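Local atomic coordinates of D-mandelate dehydrogenase (Rhodotorula graminis, PDB entry 2W2K), a protein that probably catalyses the NAD(P)-dependent interconversion of D-mandelate and its 2-keto acid, benzoylformate. Residues I74-S79 with A98-R102; S127-L131 with L276-L280; F327-K332 with V341-S345. All coordinates share one frame; numbering follows the deposited sequence.

Contact 1 of 3, residues I74-S79 with A98-R102; sequences ISHLPS and ALNER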
loop_
_atom_site.group_PDB
_atom_site.type_symbol
_atom_site.label_atom_id
_atom_site.label_comp_id
_atom_site.label_asym_id
_atom_site.label_seq_id
_atom_site.Cartn_x
_atom_site.Cartn_y
_atom_site.Cartn_z
ATOM N N ILE B 74 2.834 37.315 21.033
ATOM C CA ILE B 74 1.496 37.243 21.660
ATOM C C ILE B 74 1.177 38.464 22.558
ATOM O O ILE B 74 0.012 38.916 22.634
ATOM C CB ILE B 74 1.329 35.874 22.415
ATOM C CG1 ILE B 74 1.216 34.717 21.393
ATOM C CG2 ILE B 74 0.143 35.863 23.378
ATOM C CD1 ILE B 74 1.360 33.295 21.993
ATOM N N SER B 75 2.211 39.001 23.212
ATOM C CA SER B 75 2.072 40.172 24.089
ATOM C C SER B 75 1.557 41.429 23.358
ATOM O O SER B 75 1.079 42.375 24.002
ATOM C CB SER B 75 3.391 40.483 24.838
ATOM O OG SER B 75 4.318 41.203 24.019
ATOM N N HIS B 76 1.651 41.447 22.028
ATOM C CA HIS B 76 1.210 42.622 21.253
ATOM C C HIS B 76 -0.140 42.435 20.543
ATOM O O HIS B 76 -0.529 43.300 19.778
ATOM C CB HIS B 76 2.282 43.037 20.234
ATOM C CG HIS B 76 3.595 43.395 20.872
ATOM N ND1 HIS B 76 3.723 44.432 21.772
ATOM C CD2 HIS B 76 4.822 42.831 20.772
ATOM C CE1 HIS B 76 4.977 44.501 22.189
ATOM N NE2 HIS B 76 5.663 43.539 21.598
ATOM N N LEU B 77 -0.821 41.310 20.760
ATOM C CA LEU B 77 -2.149 41.111 20.150
ATOM C C LEU B 77 -3.208 42.019 20.818
ATOM O O LEU B 77 -3.123 42.285 22.025
ATOM C CB LEU B 77 -2.544 39.627 20.211
ATOM C CG LEU B 77 -1.706 38.619 19.414
ATOM C CD1 LEU B 77 -1.833 37.194 20.010
ATOM C CD2 LEU B 77 -2.088 38.624 17.908
ATOM N N PRO B 78 -4.201 42.519 20.049
ATOM C CA PRO B 78 -5.210 43.397 20.685
ATOM C C PRO B 78 -6.084 42.655 21.730
ATOM O O PRO B 78 -6.402 41.473 21.559
ATOM C CB PRO B 78 -6.063 43.878 19.493
ATOM C CG PRO B 78 -5.906 42.796 18.442
ATOM C CD PRO B 78 -4.469 42.310 18.609
ATOM N N SER B 79 -6.467 43.350 22.808
ATOM C CA SER B 79 -7.259 42.719 23.888
ATOM C C SER B 79 -8.694 42.317 23.481
ATOM O O SER B 79 -9.355 41.525 24.192
ATOM C CB SER B 79 -7.280 43.603 25.141
ATOM O OG SER B 79 -6.100 43.351 25.892
ATOM N N ALA B 98 0.628 30.820 26.798
ATOM C CA ALA B 98 0.661 32.288 26.702
ATOM C C ALA B 98 -0.603 32.866 26.029
ATOM O O ALA B 98 -1.091 33.934 26.425
ATOM C CB ALA B 98 1.918 32.777 25.991
ATOM N N LEU B 99 -1.104 32.178 24.999
ATOM C CA LEU B 99 -2.354 32.582 24.318
ATOM C C LEU B 99 -3.572 32.500 25.254
ATOM O O LEU B 99 -4.332 33.457 25.379
ATOM C CB LEU B 99 -2.560 31.716 23.057
ATOM C CG LEU B 99 -3.657 32.161 22.077
ATOM C CD1 LEU B 99 -3.369 33.522 21.427
ATOM C CD2 LEU B 99 -3.889 31.102 20.990
ATOM N N ASN B 100 -3.748 31.360 25.926
ATOM C CA ASN B 100 -4.847 31.188 26.897
ATOM C C ASN B 100 -4.807 32.182 28.081
ATOM O O ASN B 100 -5.874 32.583 28.586
ATOM C CB ASN B 100 -4.884 29.744 27.441
ATOM C CG ASN B 100 -5.357 28.698 26.409
ATOM O OD1 ASN B 100 -5.961 29.002 25.357
ATOM N ND2 ASN B 100 -5.070 27.443 26.722
ATOM N N GLU B 101 -3.598 32.576 28.513
ATOM C CA GLU B 101 -3.410 33.601 29.569
ATOM C C GLU B 101 -4.058 34.938 29.213
ATOM O O GLU B 101 -4.551 35.645 30.107
ATOM C CB GLU B 101 -1.911 33.782 29.902
ATOM C CG GLU B 101 -1.555 34.886 30.950
ATOM C CD GLU B 101 -0.044 34.957 31.252
ATOM O OE1 GLU B 101 0.752 35.183 30.317
ATOM O OE2 GLU B 101 0.348 34.765 32.424
ATOM N N ARG B 102 -4.110 35.264 27.911
ATOM C CA ARG B 102 -4.768 36.484 27.406
ATOM C C ARG B 102 -6.283 36.322 27.191
ATOM O O ARG B 102 -6.946 37.220 26.643
ATOM C CB ARG B 102 -4.117 36.962 26.089
ATOM C CG ARG B 102 -2.714 37.522 26.230
ATOM C CD ARG B 102 -2.192 38.109 24.917
ATOM N NE ARG B 102 -2.616 39.487 24.625
ATOM C CZ ARG B 102 -2.129 40.588 25.205
ATOM N NH1 ARG B 102 -1.215 40.522 26.190
ATOM N NH2 ARG B 102 -2.594 41.776 24.827
HETATM O O HOH W 1 -5.002 39.283 22.954
#
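A98 meets I74 through its methyl group. The CB of A98 lies 4.1 Å from the CD1 of I74. I74 CG2 lies beside the carbonyl oxygen of the same alanine, 3.8 Å from A98 O. I74 thus sets both of its branches against the helix: CG1 lies beside the backbone N (chi1 -70°) and carries CD1 to A98 and L99.

L99 continues the apolar patch. Its CD1 reaches L77 CD1 at 4.2 Å, and its backbone N and CB adjoin I74 CD1. V104 and W69 extend this buried patch beyond L99 and L77.

The two segments belong to the substrate-binding domain of this family, with a flavodoxin-like parallel sheet (strand order 2-1-3-4-5) that includes 54-57, 83-86 and 105-107. Helix 71-74 and helix 96-101 each precede a strand of that sheet. Residues 74-77 form a type I beta turn, closed by a hydrogen bond from L77 N to I74 O. The contact lies away from the NAD-binding residues.

R102 follows the end of the helix and reaches back over the turn. Its aliphatic part passes I74, with CD 3.6 Å from I74 CG2; the two side chains run in opposite directions. The bend at chi3 (83°) turns the guanidinium over the backbone. The carbonyl oxygens of I74 and S75 lie over one of its faces. NH2 gives a weak hydrogen bond to L77 O, 2.9 Å long with an N-H...O angle of only 130°. At the edge, a water in the guanidinium plane accepts from R102 NE at 2.9 Å and donates to P78 O.

Contact 2 of 3, residues S127-L131 with L276-L280; sequences SVFRL and LSAGL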
loop_
_atom_site.group_PDB
_atom_site.type_symbol
_atom_site.label_atom_id
_atom_site.label_comp_id
_atom_site.label_asym_id
_atom_site.label_seq_id
_atom_site.Cartn_x
_atom_site.Cartn_y
_atom_site.Cartn_z
ATOM N N SER B 127 4.835 -1.837 2.087
ATOM C CA SER B 127 6.214 -1.663 1.578
ATOM C C SER B 127 7.302 -2.451 2.347
ATOM O O SER B 127 8.157 -3.100 1.724
ATOM C CB SER B 127 6.591 -0.163 1.470
ATOM O OG SER B 127 7.830 -0.008 0.788
ATOM N N VAL B 128 7.268 -2.399 3.681
ATOM C CA VAL B 128 8.318 -3.039 4.503
ATOM C C VAL B 128 8.209 -4.575 4.538
ATOM O O VAL B 128 9.233 -5.271 4.707
ATOM C CB VAL B 128 8.439 -2.424 5.962
ATOM C CG1 VAL B 128 8.805 -0.909 5.907
ATOM C CG2 VAL B 128 7.182 -2.645 6.821
ATOM N N PHE B 129 6.994 -5.112 4.386
ATOM C CA PHE B 129 6.794 -6.571 4.323
ATOM C C PHE B 129 7.209 -7.146 2.949
ATOM O O PHE B 129 7.763 -8.252 2.882
ATOM C CB PHE B 129 5.335 -6.974 4.650
ATOM C CG PHE B 129 5.076 -7.259 6.136
ATOM C CD1 PHE B 129 4.463 -6.300 6.952
ATOM C CD2 PHE B 129 5.411 -8.517 6.701
ATOM C CE1 PHE B 129 4.206 -6.561 8.321
ATOM C CE2 PHE B 129 5.173 -8.793 8.063
ATOM C CZ PHE B 129 4.575 -7.811 8.883
ATOM N N ARG B 130 6.976 -6.377 1.880
ATOM C CA ARG B 130 7.130 -6.849 0.472
ATOM C C ARG B 130 8.445 -6.424 -0.232
ATOM O O ARG B 130 8.762 -6.911 -1.336
ATOM C CB ARG B 130 5.888 -6.401 -0.335
ATOM C CG ARG B 130 4.540 -6.972 0.255
ATOM C CD ARG B 130 4.503 -8.571 0.322
ATOM N NE ARG B 130 4.651 -9.079 -1.046
ATOM C CZ ARG B 130 3.652 -9.244 -1.911
ATOM N NH1 ARG B 130 2.371 -9.054 -1.536
ATOM N NH2 ARG B 130 3.938 -9.596 -3.174
ATOM N N LEU B 131 9.203 -5.536 0.428
ATOM C CA LEU B 131 10.432 -4.918 -0.131
ATOM C C LEU B 131 10.158 -4.184 -1.475
ATOM O O LEU B 131 10.942 -4.257 -2.427
ATOM C CB LEU B 131 11.597 -5.957 -0.230
ATOM C CG LEU B 131 11.817 -6.760 1.078
ATOM C CD1 LEU B 131 12.841 -7.883 0.891
ATOM C CD2 LEU B 131 12.194 -5.829 2.253
ATOM N N LEU B 276 15.136 -5.829 9.320
ATOM C CA LEU B 276 15.154 -6.080 7.872
ATOM C C LEU B 276 14.876 -4.808 7.057
ATOM O O LEU B 276 15.543 -4.532 6.017
ATOM C CB LEU B 276 14.111 -7.162 7.516
ATOM C CG LEU B 276 13.906 -7.454 6.012
ATOM C CD1 LEU B 276 15.183 -8.108 5.443
ATOM C CD2 LEU B 276 12.672 -8.321 5.760
ATOM N N SER B 277 13.884 -4.045 7.514
ATOM C CA SER B 277 13.330 -2.934 6.722
ATOM C C SER B 277 12.640 -1.899 7.633
ATOM O O SER B 277 12.267 -2.206 8.794
ATOM C CB SER B 277 12.353 -3.472 5.648
ATOM O OG SER B 277 11.348 -4.286 6.252
ATOM N N ALA B 278 12.515 -0.671 7.127
ATOM C CA ALA B 278 11.837 0.428 7.864
ATOM C C ALA B 278 11.164 1.406 6.897
ATOM O O ALA B 278 11.582 1.516 5.727
ATOM C CB ALA B 278 12.840 1.174 8.800
ATOM N N GLY B 279 10.109 2.094 7.367
ATOM C CA GLY B 279 9.383 3.101 6.543
ATOM C C GLY B 279 9.139 4.391 7.327
ATOM O O GLY B 279 8.503 4.349 8.377
ATOM N N LEU B 280 9.665 5.524 6.837
ATOM C CA LEU B 280 9.533 6.826 7.491
ATOM C C LEU B 280 8.865 7.866 6.577
ATOM O O LEU B 280 9.430 8.227 5.508
ATOM C CB LEU B 280 10.907 7.387 7.936
ATOM C CG LEU B 280 11.836 6.659 8.924
ATOM C CD1 LEU B 280 13.048 7.570 9.244
ATOM C CD2 LEU B 280 11.125 6.217 10.238
#
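V128 and S277 bring the two backbones closest, with their CA atoms 5.5 Å apart. Residues 127-130 are the last turn of helix 114-130. L131 leaves it with positive phi and is also the N-cap residue of the next helix. On the other side, the chain turns a corner at L276 and runs on as a strand through 277-280.

S277 OG donates a hydrogen bond to V128 O at 2.8 Å. The C=O...OG angle is 120°, and the hydroxyl is tilted 27° from the carbonyl plane. S277 places OG between its own backbone N and carbonyl carbon (chi1 54°), which turns the hydroxyl to the helix end. The bond gives a buried serine a partner on a helix carbonyl.

V128 lies alongside the same serine, with CB 3.5 Å from S277 OG. Its CG1 branch presses on the strand backbone, 3.5 Å from A278 C and 3.6 Å from G279 N. G279 has no side chain, so the methyl packs directly on the peptide. A278 points its methyl away from the helix. L131 adds a small apolar contact: its CD2 meets L276 CD2 at 4.3 Å and S277 CB at 4.1 Å.

The strand is part of the parallel Rossmann-type sheet of the NAD-binding domain. It runs between strands 250-254 and 299-301, and L280 immediately precedes D281, an NAD-binding residue. S127 OG bonds to T300 OG1, while V128 also packs on R251 and C223. Helix 114-130 thus covers several neighbouring strands, and R130 at its end bonds to the backbone of the other subunit.

Contact 3 of 3, residues F327-K332 with V341-S345; sequences FLLQGK and VFAPS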
loop_
_atom_site.group_PDB
_atom_site.type_symbol
_atom_site.label_atom_id
_atom_site.label_comp_id
_atom_site.label_asym_id
_atom_site.label_seq_id
_atom_site.Cartn_x
_atom_site.Cartn_y
_atom_site.Cartn_z
ATOM N N PHE B 327 -18.626 30.264 17.455
ATOM C CA PHE B 327 -18.106 30.902 18.679
ATOM C C PHE B 327 -18.356 32.425 18.762
ATOM O O PHE B 327 -18.574 32.953 19.856
ATOM C CB PHE B 327 -16.598 30.588 18.818
ATOM C CG PHE B 327 -16.051 30.773 20.217
ATOM C CD1 PHE B 327 -16.275 29.813 21.213
ATOM C CD2 PHE B 327 -15.294 31.906 20.540
ATOM C CE1 PHE B 327 -15.762 29.970 22.506
ATOM C CE2 PHE B 327 -14.766 32.072 21.841
ATOM C CZ PHE B 327 -14.999 31.103 22.822
ATOM N N LEU B 328 -18.345 33.124 17.627
ATOM C CA LEU B 328 -18.599 34.590 17.619
ATOM C C LEU B 328 -20.036 35.030 17.319
ATOM O O LEU B 328 -20.456 36.118 17.763
ATOM C CB LEU B 328 -17.652 35.318 16.633
ATOM C CG LEU B 328 -16.143 35.329 16.947
ATOM C CD1 LEU B 328 -15.403 36.247 15.960
ATOM C CD2 LEU B 328 -15.872 35.750 18.409
ATOM N N LEU B 329 -20.770 34.230 16.543
ATOM C CA LEU B 329 -22.123 34.633 16.062
ATOM C C LEU B 329 -23.313 33.799 16.613
ATOM O O LEU B 329 -24.429 34.324 16.776
ATOM C CB LEU B 329 -22.179 34.700 14.530
ATOM C CG LEU B 329 -21.234 35.689 13.814
ATOM C CD1 LEU B 329 -21.392 35.655 12.304
ATOM C CD2 LEU B 329 -21.406 37.096 14.341
ATOM N N GLN B 330 -23.079 32.528 16.911
ATOM C CA GLN B 330 -24.169 31.585 17.274
ATOM C C GLN B 330 -24.314 31.298 18.784
ATOM O O GLN B 330 -25.264 30.620 19.206
ATOM C CB GLN B 330 -23.988 30.246 16.514
ATOM C CG GLN B 330 -24.045 30.341 14.982
ATOM C CD GLN B 330 -23.795 28.985 14.294
ATOM O OE1 GLN B 330 -24.292 27.944 14.728
ATOM N NE2 GLN B 330 -23.027 29.005 13.230
ATOM N N GLY B 331 -23.378 31.784 19.605
ATOM C CA GLY B 331 -23.369 31.434 21.044
ATOM C C GLY B 331 -23.135 29.950 21.342
ATOM O O GLY B 331 -23.557 29.455 22.391
ATOM N N LYS B 332 -22.448 29.259 20.423
ATOM C CA LYS B 332 -22.167 27.816 20.507
ATOM C C LYS B 332 -20.666 27.498 20.754
ATOM O O LYS B 332 -19.786 28.236 20.293
ATOM C CB LYS B 332 -22.650 27.112 19.240
ATOM C CG LYS B 332 -24.179 27.147 19.055
ATOM C CD LYS B 332 -24.626 26.124 18.021
ATOM C CE LYS B 332 -26.132 26.158 17.828
ATOM N NZ LYS B 332 -26.550 25.313 16.682
ATOM N N VAL B 341 -10.784 25.747 27.699
ATOM C CA VAL B 341 -12.126 25.998 27.111
ATOM C C VAL B 341 -12.756 27.277 27.686
ATOM O O VAL B 341 -12.691 27.513 28.903
ATOM C CB VAL B 341 -13.060 24.771 27.301
ATOM C CG1 VAL B 341 -14.524 25.096 26.961
ATOM C CG2 VAL B 341 -12.572 23.578 26.489
ATOM N N PHE B 342 -13.348 28.101 26.812
ATOM C CA PHE B 342 -13.941 29.390 27.196
ATOM C C PHE B 342 -15.430 29.474 26.799
ATOM O O PHE B 342 -15.867 28.813 25.857
ATOM C CB PHE B 342 -13.190 30.554 26.523
ATOM C CG PHE B 342 -11.756 30.722 26.977
ATOM C CD1 PHE B 342 -10.734 29.931 26.441
ATOM C CD2 PHE B 342 -11.418 31.688 27.912
ATOM C CE1 PHE B 342 -9.414 30.099 26.845
ATOM C CE2 PHE B 342 -10.091 31.859 28.326
ATOM C CZ PHE B 342 -9.091 31.072 27.781
ATOM N N ALA B 343 -16.201 30.292 27.512
ATOM C CA ALA B 343 -17.618 30.492 27.168
ATOM C C ALA B 343 -17.728 31.366 25.920
ATOM O O ALA B 343 -17.004 32.368 25.819
ATOM C CB ALA B 343 -18.367 31.129 28.339
ATOM N N PRO B 344 -18.608 30.988 24.951
ATOM C CA PRO B 344 -18.839 31.835 23.764
ATOM C C PRO B 344 -19.538 33.157 24.102
ATOM O O PRO B 344 -20.165 33.254 25.144
ATOM C CB PRO B 344 -19.743 30.973 22.862
ATOM C CG PRO B 344 -20.306 29.929 23.721
ATOM C CD PRO B 344 -19.397 29.743 24.910
ATOM N N SER B 345 -19.425 34.155 23.220
ATOM C CA SER B 345 -20.142 35.431 23.381
ATOM C C SER B 345 -21.649 35.182 23.480
ATOM O O SER B 345 -22.165 34.242 22.861
ATOM C CB SER B 345 -19.863 36.384 22.203
ATOM O OG SER B 345 -18.477 36.558 21.960
HETATM O O HOH W 2 -17.057 34.443 21.966
#
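F327 lays one ring face against P344. The CA of P344 sits 4.1 Å from the ring centroid and 22° off the ring normal, a CH-pi contact offset toward the rim. The two side chains cross at about a right angle. F327 CG is anti to the backbone N (chi1 -161°), which swings the ring toward the C-terminal segment. The carbonyl oxygen of F342 approaches the ring edge in plane, 3.5 Å from F327 CE1.

The proline ring also rests on the turn after the helix. Its CG is 3.5 Å from G331 O, and its CB lies near K332 O. G331 has positive phi, and its CA makes a CH...O contact of 3.6 Å with S345 O.

A water joins the two backbones. It donates to F327 O at 3.0 Å and accepts from S345 N at 2.7 Å. S345 OG, hydrogen-bonded to K82 NZ, lies very close to it, a doubtful bond.

Here the C-terminal tail packs against the end of helix 310-330 and the residues after it; F327 also packs on V83 and A105. Ring packing and CH contacts hold the tail directly, and the water supplies its polar link to the helix.

Contact 2 is the buried one; contact 1 is partly buried and contact 3 lies at the surface. Contacts 1 and 3 share one side of the chain, with centres about 18 Å apart, and touch where N100 O packs on F342 CZ at 3.6 Å. Both flank the sheet that includes strands 83-86 and 105-107. Contact 2 belongs to the Rossmann-type sheet of the NAD-binding domain, with its centre about 46 and 47 Å from those of contacts 1 and 3. Its polar link is a direct serine-to-carbonyl bond. Both outer contacts use a bridging water; in contact 1 an arginine holds it and adds a weak direct bond, while contact 3 relies on an aromatic ring and a proline.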